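Local coordinates for chitin oligosaccharide binding protein NagB2 (Paenibacillus sp. FPU-7, PDB 7EHU) that binds short chitin oligosaccharides such as N,N'-diacetylchitobiose and triacetylchitotriose, probably as the extracellular solute-binding component of a sugar uptake system, at residues T33-N38 with K82-A87; V75-K80 with N95-A100; F208-G213 with P300-K305. All blocks are in the same frame, centred on the assembly; numbering follows the deposited sequence.

Contact 1 (T33-N38 with K82-A87). With NAG (2-acetamido-2-deoxy-beta-D-glucopyranose), chain B.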
loop_
_atom_site.group_PDB
_atom_site.type_symbol
_atom_site.label_atom_id
_atom_site.label_comp_id
_atom_site.label_asym_id
_atom_site.label_seq_id
_atom_site.Cartn_x
_atom_site.Cartn_y
_atom_site.Cartn_z
ATOM N N THR A 33 -8.930 -22.800 -1.857
ATOM C CA THR A 33 -8.533 -21.895 -0.795
ATOM C C THR A 33 -8.398 -20.492 -1.357
ATOM O O THR A 33 -7.778 -20.279 -2.407
ATOM C CB THR A 33 -7.230 -22.353 -0.156
ATOM O OG1 THR A 33 -7.446 -23.662 0.393
ATOM C CG2 THR A 33 -6.769 -21.373 0.939
ATOM N N LEU A 34 -8.992 -19.539 -0.650
ATOM C CA LEU A 34 -8.971 -18.126 -1.011
ATOM C C LEU A 34 -8.232 -17.403 0.110
ATOM O O LEU A 34 -8.784 -17.186 1.196
ATOM C CB LEU A 34 -10.393 -17.605 -1.199
ATOM C CG LEU A 34 -10.543 -16.281 -1.940
ATOM C CD1 LEU A 34 -12.025 -15.985 -2.176
ATOM C CD2 LEU A 34 -9.877 -15.107 -1.207
ATOM N N ARG A 35 -6.967 -17.077 -0.154
ATOM C CA ARG A 35 -6.109 -16.357 0.774
ATOM C C ARG A 35 -6.375 -14.862 0.675
ATOM O O ARG A 35 -6.213 -14.269 -0.396
ATOM C CB ARG A 35 -4.647 -16.661 0.444
ATOM C CG ARG A 35 -3.612 -15.811 1.177
ATOM C CD ARG A 35 -3.459 -16.139 2.665
ATOM N NE ARG A 35 -3.341 -17.568 2.862
ATOM C CZ ARG A 35 -2.305 -18.318 2.491
ATOM N NH1 ARG A 35 -1.256 -17.754 1.914
ATOM N NH2 ARG A 35 -2.336 -19.635 2.649
ATOM N N HIS A 36 -6.749 -14.247 1.797
ATOM C CA HIS A 36 -7.020 -12.821 1.829
ATOM C C HIS A 36 -6.368 -12.241 3.079
ATOM O O HIS A 36 -5.941 -12.974 3.985
ATOM C CB HIS A 36 -8.521 -12.539 1.828
ATOM C CG HIS A 36 -9.193 -12.959 3.085
ATOM N ND1 HIS A 36 -9.322 -12.120 4.174
ATOM C CD2 HIS A 36 -9.754 -14.138 3.448
ATOM C CE1 HIS A 36 -9.937 -12.768 5.142
ATOM N NE2 HIS A 36 -10.221 -13.984 4.728
ATOM N N ILE A 37 -6.293 -10.915 3.126
ATOM C CA ILE A 37 -5.611 -10.196 4.199
ATOM C C ILE A 37 -6.584 -9.401 5.069
ATOM O O ILE A 37 -6.152 -8.581 5.890
ATOM C CB ILE A 37 -4.481 -9.309 3.642
ATOM C CG1 ILE A 37 -5.019 -8.278 2.632
ATOM C CG2 ILE A 37 -3.391 -10.165 3.020
ATOM C CD1 ILE A 37 -3.998 -7.219 2.286
ATOM N N ASN A 38 -7.883 -9.642 4.945
ATOM C CA ASN A 38 -8.894 -8.816 5.620
ATOM C C ASN A 38 -9.254 -9.352 7.000
ATOM O O ASN A 38 -10.394 -9.741 7.263
ATOM C CB ASN A 38 -10.110 -8.691 4.724
ATOM C CG ASN A 38 -9.756 -8.061 3.428
ATOM O OD1 ASN A 38 -9.164 -6.974 3.422
ATOM N ND2 ASN A 38 -10.039 -8.739 2.326
ATOM N N LYS A 82 4.975 -16.514 0.344
ATOM C CA LYS A 82 6.348 -16.697 -0.131
ATOM C C LYS A 82 6.767 -18.161 -0.023
ATOM O O LYS A 82 7.328 -18.740 -0.967
ATOM C CB LYS A 82 7.288 -15.789 0.668
ATOM C CG LYS A 82 8.736 -15.805 0.176
ATOM C CD LYS A 82 9.641 -14.882 0.998
ATOM C CE LYS A 82 9.397 -13.402 0.718
ATOM N NZ LYS A 82 10.070 -12.498 1.730
ATOM N N ALA A 83 6.487 -18.780 1.125
ATOM C CA ALA A 83 6.886 -20.163 1.353
ATOM C C ALA A 83 6.088 -21.116 0.478
ATOM O O ALA A 83 6.631 -22.095 -0.043
ATOM C CB ALA A 83 6.685 -20.502 2.829
ATOM N N GLU A 84 4.796 -20.856 0.314
ATOM C CA GLU A 84 3.959 -21.687 -0.539
ATOM C C GLU A 84 4.413 -21.622 -1.993
ATOM O O GLU A 84 4.472 -22.652 -2.688
ATOM C CB GLU A 84 2.519 -21.213 -0.390
ATOM C CG GLU A 84 1.886 -21.618 0.922
ATOM C CD GLU A 84 0.669 -20.788 1.295
ATOM O OE1 GLU A 84 -0.042 -21.209 2.235
ATOM O OE2 GLU A 84 0.428 -19.701 0.705
ATOM N N MET A 85 4.788 -20.429 -2.452
ATOM C CA MET A 85 5.307 -20.268 -3.808
ATOM C C MET A 85 6.643 -20.992 -3.969
ATOM O O MET A 85 6.881 -21.625 -4.999
ATOM C CB MET A 85 5.453 -18.779 -4.136
ATOM C CG MET A 85 4.122 -18.093 -4.423
ATOM S SD MET A 85 3.421 -18.708 -5.961
ATOM C CE MET A 85 1.982 -17.634 -6.111
ATOM N N ALA A 86 7.517 -20.908 -2.962
ATOM C CA ALA A 86 8.793 -21.609 -3.024
ATOM C C ALA A 86 8.578 -23.102 -3.218
ATOM O O ALA A 86 9.369 -23.772 -3.891
ATOM C CB ALA A 86 9.631 -21.322 -1.774
ATOM N N ALA A 87 7.525 -23.639 -2.611
ATOM C CA ALA A 87 7.167 -25.044 -2.693
ATOM C C ALA A 87 6.334 -25.372 -3.922
ATOM O O ALA A 87 5.959 -26.539 -4.117
ATOM C CB ALA A 87 6.384 -25.452 -1.443
HETATM C C1 NAG B . -9.303 -2.362 4.036
HETATM C C2 NAG B . -8.065 -2.173 4.930
HETATM C C3 NAG B . -6.804 -2.022 4.088
HETATM C C4 NAG B . -6.743 -3.035 2.949
HETATM C C5 NAG B . -8.083 -3.153 2.238
HETATM C C6 NAG B . -8.112 -4.243 1.197
HETATM C C7 NAG B . -8.378 -0.976 7.080
HETATM C C8 NAG B . -8.555 0.381 7.713
HETATM N N2 NAG B . -8.242 -0.984 5.749
HETATM O O1 NAG B . -10.426 -2.625 4.804
HETATM O O3 NAG B . -5.678 -2.127 4.958
HETATM O O4 NAG B . -5.864 -2.525 1.948
HETATM O O5 NAG B . -9.111 -3.440 3.187
HETATM O O6 NAG B . -7.591 -5.461 1.699
HETATM O O7 NAG B . -8.328 -2.013 7.745
#

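Contact 2 (V75-K80 with N95-A100). With NAG (2-acetamido-2-deoxy-beta-D-glucopyranose), chain C; NAG (2-acetamido-2-deoxy-beta-D-glucopyranose), chain D.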
loop_
_atom_site.group_PDB
_atom_site.type_symbol
_atom_site.label_atom_id
_atom_site.label_comp_id
_atom_site.label_asym_id
_atom_site.label_seq_id
_atom_site.Cartn_x
_atom_site.Cartn_y
_atom_site.Cartn_z
ATOM N N VAL A 75 2.459 -11.093 7.239
ATOM C CA VAL A 75 2.665 -12.532 7.324
ATOM C C VAL A 75 2.366 -13.178 5.978
ATOM O O VAL A 75 3.142 -14.011 5.494
ATOM C CB VAL A 75 1.791 -13.114 8.450
ATOM C CG1 VAL A 75 1.858 -14.639 8.473
ATOM C CG2 VAL A 75 2.201 -12.549 9.815
ATOM N N ASN A 76 1.271 -12.775 5.321
ATOM C CA ASN A 76 0.948 -13.391 4.038
ATOM C C ASN A 76 2.031 -13.082 3.008
ATOM O O ASN A 76 2.562 -13.982 2.353
ATOM C CB ASN A 76 -0.394 -12.912 3.506
ATOM C CG ASN A 76 -0.734 -13.570 2.214
ATOM O OD1 ASN A 76 -0.690 -14.792 2.135
ATOM N ND2 ASN A 76 -0.984 -12.785 1.162
ATOM N N ARG A 77 2.331 -11.790 2.816
ATOM C CA ARG A 77 3.204 -11.410 1.715
ATOM C C ARG A 77 4.615 -11.922 1.909
ATOM O O ARG A 77 5.253 -12.400 0.964
ATOM C CB ARG A 77 3.236 -9.894 1.573
ATOM C CG ARG A 77 3.978 -9.393 0.350
ATOM C CD ARG A 77 4.027 -7.912 0.295
ATOM N NE ARG A 77 4.636 -7.482 -0.943
ATOM C CZ ARG A 77 4.759 -6.214 -1.317
ATOM N NH1 ARG A 77 4.349 -5.258 -0.482
ATOM N NH2 ARG A 77 5.255 -5.892 -2.496
ATOM N N ASP A 78 5.127 -11.805 3.117
ATOM C CA ASP A 78 6.551 -11.974 3.370
ATOM C C ASP A 78 6.909 -13.338 3.918
ATOM O O ASP A 78 8.090 -13.693 3.897
ATOM C CB ASP A 78 7.066 -10.866 4.295
ATOM C CG ASP A 78 6.841 -9.495 3.721
ATOM O OD1 ASP A 78 6.760 -8.557 4.509
ATOM O OD2 ASP A 78 6.788 -9.368 2.481
ATOM N N VAL A 79 5.932 -14.103 4.394
ATOM C CA VAL A 79 6.222 -15.412 4.981
ATOM C C VAL A 79 5.397 -16.508 4.311
ATOM O O VAL A 79 5.956 -17.415 3.682
ATOM C CB VAL A 79 6.018 -15.396 6.514
ATOM C CG1 VAL A 79 6.354 -16.756 7.126
ATOM C CG2 VAL A 79 6.853 -14.286 7.165
ATOM N N LYS A 80 4.069 -16.455 4.454
ATOM C CA LYS A 80 3.224 -17.602 4.111
ATOM C C LYS A 80 3.134 -17.810 2.600
ATOM O O LYS A 80 3.437 -18.900 2.097
ATOM C CB LYS A 80 1.837 -17.476 4.747
ATOM C CG LYS A 80 1.079 -18.791 4.788
ATOM C CD LYS A 80 -0.270 -18.662 5.483
ATOM C CE LYS A 80 -0.884 -20.012 5.773
ATOM N NZ LYS A 80 -2.221 -19.919 6.424
ATOM N N ASN A 95 -4.264 -12.949 -2.261
ATOM C CA ASN A 95 -3.848 -11.560 -2.323
ATOM C C ASN A 95 -2.381 -11.503 -2.757
ATOM O O ASN A 95 -1.520 -12.193 -2.196
ATOM C CB ASN A 95 -4.037 -10.905 -0.958
ATOM C CG ASN A 95 -3.667 -9.440 -0.975
ATOM O OD1 ASN A 95 -2.526 -9.064 -0.732
ATOM N ND2 ASN A 95 -4.640 -8.593 -1.239
ATOM N N LEU A 96 -2.105 -10.682 -3.764
ATOM C CA LEU A 96 -0.843 -10.636 -4.481
ATOM C C LEU A 96 -0.469 -9.188 -4.757
ATOM O O LEU A 96 -1.333 -8.360 -5.069
ATOM C CB LEU A 96 -1.018 -11.341 -5.830
ATOM C CG LEU A 96 0.148 -11.307 -6.811
ATOM C CD1 LEU A 96 1.340 -12.097 -6.297
ATOM C CD2 LEU A 96 -0.291 -11.861 -8.179
ATOM N N PHE A 97 0.832 -8.876 -4.699
ATOM C CA PHE A 97 1.339 -7.571 -5.092
ATOM C C PHE A 97 1.946 -7.614 -6.489
ATOM O O PHE A 97 2.666 -8.553 -6.839
ATOM C CB PHE A 97 2.381 -7.051 -4.095
ATOM C CG PHE A 97 1.731 -6.465 -2.875
ATOM C CD1 PHE A 97 1.317 -7.286 -1.831
ATOM C CD2 PHE A 97 1.441 -5.099 -2.790
ATOM C CE1 PHE A 97 0.647 -6.772 -0.736
ATOM C CE2 PHE A 97 0.772 -4.574 -1.705
ATOM C CZ PHE A 97 0.368 -5.403 -0.672
ATOM N N GLY A 98 1.721 -6.537 -7.239
ATOM C CA GLY A 98 2.343 -6.335 -8.523
ATOM C C GLY A 98 3.826 -6.056 -8.376
ATOM O O GLY A 98 4.379 -5.925 -7.277
ATOM N N GLY A 99 4.483 -5.938 -9.521
ATOM C CA GLY A 99 5.902 -5.675 -9.538
ATOM C C GLY A 99 6.705 -6.903 -9.185
ATOM O O GLY A 99 6.377 -8.008 -9.632
ATOM N N ALA A 100 7.718 -6.712 -8.333
ATOM C CA ALA A 100 8.681 -7.767 -8.013
ATOM C C ALA A 100 8.011 -9.084 -7.647
ATOM O O ALA A 100 8.408 -10.129 -8.152
ATOM C CB ALA A 100 9.628 -7.315 -6.890
HETATM C C1 NAG C . 0.627 -2.106 1.386
HETATM C C2 NAG C . 1.912 -2.882 1.542
HETATM C C3 NAG C . 3.113 -2.021 1.155
HETATM C C4 NAG C . 2.921 -1.444 -0.243
HETATM C C5 NAG C . 1.587 -0.711 -0.335
HETATM C C6 NAG C . 1.276 -0.199 -1.726
HETATM C C7 NAG C . 2.050 -4.718 3.159
HETATM C C8 NAG C . 2.254 -5.094 4.601
HETATM N N2 NAG C . 2.070 -3.411 2.886
HETATM O O3 NAG C . 4.279 -2.833 1.219
HETATM O O4 NAG C . 3.946 -0.511 -0.574
HETATM O O5 NAG C . 0.529 -1.600 0.056
HETATM O O6 NAG C . 1.215 -1.252 -2.676
HETATM O O7 NAG C . 1.888 -5.562 2.277
HETATM C C1 NAG D . -4.556 -3.070 1.858
HETATM C C2 NAG D . -4.014 -2.588 0.524
HETATM C C3 NAG D . -2.525 -2.895 0.397
HETATM C C4 NAG D . -1.752 -2.458 1.633
HETATM C C5 NAG D . -2.436 -3.032 2.866
HETATM C C6 NAG D . -1.806 -2.624 4.174
HETATM C C7 NAG D . -5.703 -2.638 -1.292
HETATM C C8 NAG D . -6.333 -3.493 -2.344
HETATM N N2 NAG D . -4.739 -3.223 -0.569
HETATM O O3 NAG D . -2.055 -2.240 -0.771
HETATM O O4 NAG D . -0.434 -2.998 1.581
HETATM O O5 NAG D . -3.788 -2.562 2.899
HETATM O O6 NAG D . -2.442 -3.277 5.268
HETATM O O7 NAG D . -6.039 -1.469 -1.124
HETATM O O HOH W 1 -0.518 -9.944 0.833
HETATM O O HOH W 2 6.204 -6.627 -5.276
#

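Contact 3 (F208-G213 with P300-K305)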
loop_
_atom_site.group_PDB
_atom_site.type_symbol
_atom_site.label_atom_id
_atom_site.label_comp_id
_atom_site.label_asym_id
_atom_site.label_seq_id
_atom_site.Cartn_x
_atom_site.Cartn_y
_atom_site.Cartn_z
ATOM N N PHE A 208 12.760 9.728 0.029
ATOM C CA PHE A 208 13.890 9.563 -0.889
ATOM C C PHE A 208 13.503 9.806 -2.343
ATOM O O PHE A 208 14.371 10.167 -3.139
ATOM C CB PHE A 208 14.749 8.307 -0.646
ATOM C CG PHE A 208 14.098 6.964 -0.914
ATOM C CD1 PHE A 208 13.807 6.530 -2.201
ATOM C CD2 PHE A 208 13.906 6.064 0.130
ATOM C CE1 PHE A 208 13.283 5.253 -2.411
ATOM C CE2 PHE A 208 13.381 4.810 -0.092
ATOM C CZ PHE A 208 13.073 4.415 -1.350
ATOM N N VAL A 209 12.230 9.652 -2.705
ATOM C CA VAL A 209 11.815 10.091 -4.029
ATOM C C VAL A 209 11.781 11.614 -4.075
ATOM O O VAL A 209 12.173 12.225 -5.076
ATOM C CB VAL A 209 10.488 9.421 -4.445
ATOM C CG1 VAL A 209 9.909 10.077 -5.707
ATOM C CG2 VAL A 209 10.685 7.905 -4.637
ATOM N N ALA A 210 11.352 12.253 -2.983
ATOM C CA ALA A 210 11.357 13.713 -2.939
ATOM C C ALA A 210 12.767 14.275 -3.039
ATOM O O ALA A 210 12.965 15.343 -3.629
ATOM C CB ALA A 210 10.694 14.225 -1.657
ATOM N N THR A 211 13.760 13.590 -2.463
ATOM C CA THR A 211 15.127 14.105 -2.491
ATOM C C THR A 211 15.897 13.688 -3.735
ATOM O O THR A 211 16.720 14.463 -4.218
ATOM C CB THR A 211 15.911 13.666 -1.250
ATOM O OG1 THR A 211 15.891 12.243 -1.153
ATOM C CG2 THR A 211 15.353 14.279 0.014
ATOM N N ALA A 212 15.666 12.483 -4.263
ATOM C CA ALA A 212 16.478 11.948 -5.346
ATOM C C ALA A 212 15.741 11.870 -6.675
ATOM O O ALA A 212 16.390 11.728 -7.714
ATOM C CB ALA A 212 16.975 10.543 -4.983
ATOM N N GLY A 213 14.411 11.960 -6.669
ATOM C CA GLY A 213 13.635 11.765 -7.866
ATOM C C GLY A 213 13.209 10.325 -8.059
ATOM O O GLY A 213 13.791 9.404 -7.480
ATOM N N PRO A 300 5.168 17.142 0.727
ATOM C CA PRO A 300 5.536 18.498 0.290
ATOM C C PRO A 300 6.799 18.541 -0.567
ATOM O O PRO A 300 7.643 17.651 -0.541
ATOM C CB PRO A 300 5.775 19.236 1.610
ATOM C CG PRO A 300 6.201 18.141 2.569
ATOM C CD PRO A 300 5.367 16.950 2.177
ATOM N N ASN A 301 6.939 19.632 -1.309
ATOM C CA ASN A 301 8.040 19.792 -2.260
ATOM C C ASN A 301 9.343 20.179 -1.560
ATOM O O ASN A 301 9.414 21.195 -0.851
ATOM C CB ASN A 301 7.666 20.828 -3.321
ATOM C CG ASN A 301 6.558 20.359 -4.254
ATOM O OD1 ASN A 301 6.333 19.159 -4.416
ATOM N ND2 ASN A 301 5.832 21.299 -4.824
ATOM N N ILE A 302 10.382 19.366 -1.778
ATOM C CA ILE A 302 11.723 19.655 -1.276
ATOM C C ILE A 302 12.532 20.484 -2.263
ATOM O O ILE A 302 13.464 21.182 -1.843
ATOM C CB ILE A 302 12.449 18.346 -0.903
ATOM C CG1 ILE A 302 11.892 17.806 0.418
ATOM C CG2 ILE A 302 13.979 18.538 -0.800
ATOM C CD1 ILE A 302 12.367 16.423 0.791
ATOM N N GLY A 303 12.196 20.436 -3.551
ATOM C CA GLY A 303 12.923 21.138 -4.590
ATOM C C GLY A 303 13.743 20.153 -5.395
ATOM O O GLY A 303 14.643 19.511 -4.843
ATOM N N GLY A 304 13.449 20.003 -6.683
ATOM C CA GLY A 304 14.164 19.044 -7.499
ATOM C C GLY A 304 13.240 18.133 -8.295
ATOM O O GLY A 304 12.043 18.408 -8.458
ATOM N N LYS A 305 13.817 17.017 -8.768
ATOM C CA LYS A 305 13.113 16.087 -9.653
ATOM C C LYS A 305 11.989 15.329 -8.963
ATOM O O LYS A 305 11.162 14.718 -9.650
ATOM C CB LYS A 305 14.081 15.056 -10.247
ATOM C CG LYS A 305 14.805 15.497 -11.518
ATOM C CD LYS A 305 15.972 14.564 -11.843
ATOM C CE LYS A 305 16.727 15.006 -13.104
ATOM N NZ LYS A 305 16.140 14.455 -14.369
HETATM O O HOH W 3 10.202 17.105 -3.667
HETATM O O HOH W 4 16.297 16.005 -6.723
#

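Contact 1 (T33-N38 with K82-A87)
Arg35 and Glu84 meet in a salt bridge that ties strand 30-36 to helix 73-86 in the N-terminal lobe of a periplasmic-binding-protein fold. The grip is end-on and bidentate: Arg35 NH1 lies 2.8 Å from Glu84 OE2, and Arg35 NH2 lies 2.8 Å from Glu84 OE1 with an N-H...O angle of 168°. Both oxygens are met on their syn sides, and the two flat groups are nearly coplanar, 28° apart. The arginine chain is bent at chi2 (72°) and again at chi3, whereas Glu84 reaches out extended beyond CG to face it. On the buried side the guanidinium has a further partner: NE pairs with Asp69, which should help to fix its rotation. The helix side is looser, for Glu84 itself is partly exposed at the helix surface. Only 84 Å² is buried between the segments, so the link rests on this one ion pair. Past the strand the chain turns into the glycan pocket. There the backbone N of Asn38 donates to His36 ND1 at 3.0 Å, near the ring plane, and Asn38 OD1 accepts from O6 of the chain B sugar at 2.8 Å.

Contact 2 (V75-K80 with N95-A100)
With CG anti to the backbone N (chi1 -173°) and an extended chain as far as NE, Arg77 reaches from helix 73-86 across Phe97, whose own CG stands beside its backbone N (chi1 -80°). The result is a cation-pi stack in the sugar cleft of this periplasmic-binding-protein fold, at the C-terminal end of strand 93-97. The guanidinium lies flat on the ring, planes 8° apart, and Arg77 CZ sits 3.8 Å from the centroid of the Phe97 ring. Salt bridges from NE to Asp101 and from NH2 to Asp389 help to hold the guanidinium in this pose. Its edge also faces the glycan: Arg77 NH1 is 3.0 Å from O3 of the chain C sugar. Phe97 adds its outer rim, CZ lying 3.4 Å from O4 of the chain D sugar, so the pair borders two sugar units. Deeper in, Asn76 ND2 makes a weak hydrogen bond to Asn95 O, while Asn76 OD1 accepts from Arg35 and Asn95 OD1 from Asn316. A water bridges the same two side chains, accepting from Asn76 ND2 at 2.9 Å and donating to Asn95 OD1 at 2.7 Å. A second water accepts weakly from Arg77 NH2 and donates to Gly98 O at 2.8 Å.

Contact 3 (F208-G213 with P300-K305)
Ile302 points its side chain at the last turns of helix 197-212, and its CD1 settles against two methyls there: Ala210 CB at 3.7 Å from Ile302 CD1, and Thr211 CG2 at 3.8 Å from the same atom. The contact packs the 300-305 loop, between strands 294-297 and 309-320 of the solute-binding-protein fold, on the C-terminal end of that helix, about 20 Å from the chain's centre to its own. Ile302 CG1 stands beside the backbone N (chi1 -75°), hence anti to the carbonyl carbon, and chi2 is extended at 171°, which carries CD1 out to the helix. Thr211 lies aslant to the isoleucine and offers only its methyl; its OG1 bonds Ala231 O, with Leu207 O also in reach. Where the helix ends, Gly213 takes a positive phi of 91°, and its CA passes 4.1 Å from Lys305 CB, while the lysine chain leads away. No direct hydrogen bond joins the segments. One water accepts from Ile302 N at 3.0 Å and lies near Ala210 O; another donates to Thr211 O at 3.0 Å and accepts weakly from Lys305 N. Loop and helix end are thus joined by methyl packing and some water-mediated contact, without an ion pair.

In the fold
From the N terminus, strand 30-36 supplies the first half of contact 1, and the chain returns to close it near the end of helix 73-86. Contact 2 opens earlier on that helix and closes at strand 93-97, so the two loops cross. Their centres are about 8 Å apart, and strands 30-36 and 93-97 are parallel neighbours; Arg35 O and Asn95 N, 3.0 Å apart, join them directly. Together they tie helix 73-86 to the sheet beside the glycan. Contact 3 follows in series, closing a much longer loop from helix 197-212 to the segment before strand 309-320. Its centre lies about 36 Å from that of contact 1, on the opposite side of the chain's centre.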